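Side-chain contact in YcgJ protein (Bacillus subtilis, PDB 1XXL), which is of unproven function but probably acts as an S-adenosylmethionine-dependent methyltransferase with a Rossmann-like fold: residues A[159-163]-A[164-168]. Numbering follows the deposited sequence.
Sequences AMFSA and NQLAY
Phe161 is folded against Leu166 and Tyr168 where helix 154-163 ends in a Schellman motif and the chain doubles back into strand 166-179. From its root outward, CB of Phe161 lies 3.5 Å from Leu166 O, and CG faces Leu166 CB and CD1. CD2 touches Leu166 CB and Tyr168 CD2, and Ala167 O lies at the ring edge near the ring plane, 4.0 Å from Phe161 CD2. Leu166 CD1 sits over the centre of one ring face in a CH-pi contact, 4.2 Å from the centroid and almost on the normal. Tyr168 turns an edge toward the Phe161 face in an offset edge-to-face pair, planes at 69°; a first torsion that puts CG anti to the backbone N (chi1 173°) swings the Tyr168 ring to this side. On the backbone, Phe161 O accepts from opposite faces of its carbonyl plane, from Leu166 N (2.9 Å) and Asn164 N (3.1 Å). Gln165, with positive phi, adds a weak bond from its N to Ser162 O. Asn164 ND2 reaches back to Met160 O (2.9 Å, 160° at the hydrogen), which lies near its amide plane. With an alanine here the amide is gone, and Met160 O would probably be left without this donor at the helix end. Helix 103-113 packs on Met160, Ala163 and Asn164, while strand 222-236, antiparallel to 166-179, receives Phe161, Leu166 and Tyr168.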
ATOM      1  N   ALA A 159     -16.186  -0.668   4.930  1.00 10.45           N
ATOM      2  CA  ALA A 159     -16.739  -0.742   6.297  1.00 11.77           C
ATOM      3  C   ALA A 159     -15.854   0.018   7.292  1.00 12.26           C
ATOM      4  O   ALA A 159     -16.357   0.737   8.144  1.00 11.48           O
ATOM      5  CB  ALA A 159     -16.905  -2.189   6.729  1.00 11.66           C
HETATM    6  N   MSE A 160     -14.530  -0.132   7.163  1.00 12.89           N
HETATM    7  CA  MSE A 160     -13.580   0.641   7.985  1.00 13.97           C
HETATM    8  C   MSE A 160     -13.655   2.163   7.753  1.00 12.53           C
HETATM    9  O   MSE A 160     -13.565   2.943   8.681  1.00 11.75           O
HETATM   10  CB  MSE A 160     -12.160   0.162   7.735  1.00 14.29           C
HETATM   11  CG  MSE A 160     -11.958  -1.276   8.130  1.00 17.23           C
HETATM   12 SE   MSE A 160     -10.060  -1.867   8.223  1.00 24.82          SE
HETATM   13  CE  MSE A 160      -9.821  -2.522   6.365  1.00 18.03           C
ATOM     14  N   PHE A 161     -13.815   2.584   6.507  1.00 11.63           N
ATOM     15  CA  PHE A 161     -13.977   4.001   6.230  1.00 11.41           C
ATOM     16  C   PHE A 161     -15.243   4.530   6.873  1.00 11.26           C
ATOM     17  O   PHE A 161     -15.211   5.577   7.522  1.00 10.80           O
ATOM     18  CB  PHE A 161     -13.997   4.284   4.741  1.00 10.70           C
ATOM     19  CG  PHE A 161     -12.639   4.375   4.117  1.00  9.17           C
ATOM     20  CD1 PHE A 161     -11.582   3.586   4.560  1.00  9.05           C
ATOM     21  CD2 PHE A 161     -12.422   5.229   3.048  1.00  9.48           C
ATOM     22  CE1 PHE A 161     -10.332   3.672   3.949  1.00  9.98           C
ATOM     23  CE2 PHE A 161     -11.179   5.294   2.432  1.00  8.69           C
ATOM     24  CZ  PHE A 161     -10.141   4.523   2.882  1.00  8.81           C
ATOM     25  N   SER A 162     -16.338   3.793   6.709  1.00 10.83           N
ATOM     26  CA  SER A 162     -17.611   4.171   7.299  1.00 11.45           C
ATOM     27  C   SER A 162     -17.538   4.249   8.819  1.00 11.25           C
ATOM     28  O   SER A 162     -18.125   5.157   9.404  1.00 12.09           O
ATOM     29  CB  SER A 162     -18.724   3.202   6.865  1.00 11.47           C
ATOM     30  OG  SER A 162     -19.998   3.800   7.017  1.00 14.31           O
ATOM     31  N   ALA A 163     -16.832   3.304   9.448  1.00 11.28           N
ATOM     32  CA  ALA A 163     -16.624   3.300  10.897  1.00 11.52           C
ATOM     33  C   ALA A 163     -15.892   4.531  11.442  1.00 11.92           C
ATOM     34  O   ALA A 163     -16.000   4.848  12.620  1.00 11.76           O
ATOM     35  CB  ALA A 163     -15.887   2.049  11.319  1.00 11.83           C
ATOM     36  N   ASN A 164     -15.168   5.222  10.569  1.00 12.04           N
ATOM     37  CA  ASN A 164     -14.292   6.338  10.918  1.00 11.66           C
ATOM     38  C   ASN A 164     -14.657   7.627  10.202  1.00 11.71           C
ATOM     39  O   ASN A 164     -13.854   8.535  10.134  1.00 11.54           O
ATOM     40  CB  ASN A 164     -12.843   5.936  10.624  1.00 10.89           C
ATOM     41  CG  ASN A 164     -12.331   4.882  11.591  1.00 12.13           C
ATOM     42  OD1 ASN A 164     -12.042   5.194  12.725  1.00 12.88           O
ATOM     43  ND2 ASN A 164     -12.241   3.632  11.154  1.00 12.99           N
ATOM     44  N   GLN A 165     -15.885   7.691   9.691  1.00 11.64           N
ATOM     45  CA  GLN A 165     -16.456   8.885   9.098  1.00 12.41           C
ATOM     46  C   GLN A 165     -15.635   9.398   7.905  1.00 12.17           C
ATOM     47  O   GLN A 165     -15.566  10.610   7.650  1.00 11.48           O
ATOM     48  CB  GLN A 165     -16.697   9.962  10.160  1.00 13.34           C
ATOM     49  CG  GLN A 165     -17.899   9.642  11.079  1.00 16.39           C
ATOM     50  CD  GLN A 165     -17.713   8.384  11.874  1.00 20.26           C
ATOM     51  OE1 GLN A 165     -18.510   7.421  11.781  1.00 26.77           O
ATOM     52  NE2 GLN A 165     -16.646   8.354  12.651  1.00 21.44           N
ATOM     53  N   LEU A 166     -15.041   8.456   7.175  1.00 11.53           N
ATOM     54  CA  LEU A 166     -14.450   8.755   5.859  1.00 11.61           C
ATOM     55  C   LEU A 166     -15.418   8.384   4.756  1.00 11.13           C
ATOM     56  O   LEU A 166     -15.926   7.254   4.719  1.00 10.34           O
ATOM     57  CB  LEU A 166     -13.132   8.002   5.657  1.00 11.75           C
ATOM     58  CG  LEU A 166     -12.124   8.056   6.801  1.00 12.74           C
ATOM     59  CD1 LEU A 166     -10.845   7.288   6.482  1.00 13.82           C
ATOM     60  CD2 LEU A 166     -11.813   9.499   7.124  1.00 13.37           C
ATOM     61  N   ALA A 167     -15.692   9.337   3.857  1.00 11.62           N
ATOM     62  CA  ALA A 167     -16.350   9.013   2.609  1.00 12.30           C
ATOM     63  C   ALA A 167     -15.407   8.177   1.732  1.00 13.13           C
ATOM     64  O   ALA A 167     -14.225   8.494   1.623  1.00 14.21           O
ATOM     65  CB  ALA A 167     -16.775  10.277   1.882  1.00 13.07           C
ATOM     66  N   TYR A 168     -15.929   7.128   1.105  1.00 12.45           N
ATOM     67  CA  TYR A 168     -15.140   6.185   0.295  1.00 12.22           C
ATOM     68  C   TYR A 168     -15.368   6.409  -1.194  1.00 12.76           C
ATOM     69  O   TYR A 168     -16.502   6.515  -1.642  1.00 11.66           O
ATOM     70  CB  TYR A 168     -15.519   4.744   0.654  1.00 11.56           C
ATOM     71  CG  TYR A 168     -14.926   3.612  -0.202  1.00 11.71           C
ATOM     72  CD1 TYR A 168     -15.468   3.277  -1.447  1.00 11.08           C
ATOM     73  CD2 TYR A 168     -13.855   2.836   0.275  1.00 11.25           C
ATOM     74  CE1 TYR A 168     -14.941   2.222  -2.209  1.00  9.89           C
ATOM     75  CE2 TYR A 168     -13.337   1.797  -0.464  1.00 11.07           C
ATOM     76  CZ  TYR A 168     -13.867   1.501  -1.707  1.00 11.05           C
ATOM     77  OH  TYR A 168     -13.331   0.452  -2.412  1.00 11.11           O
TER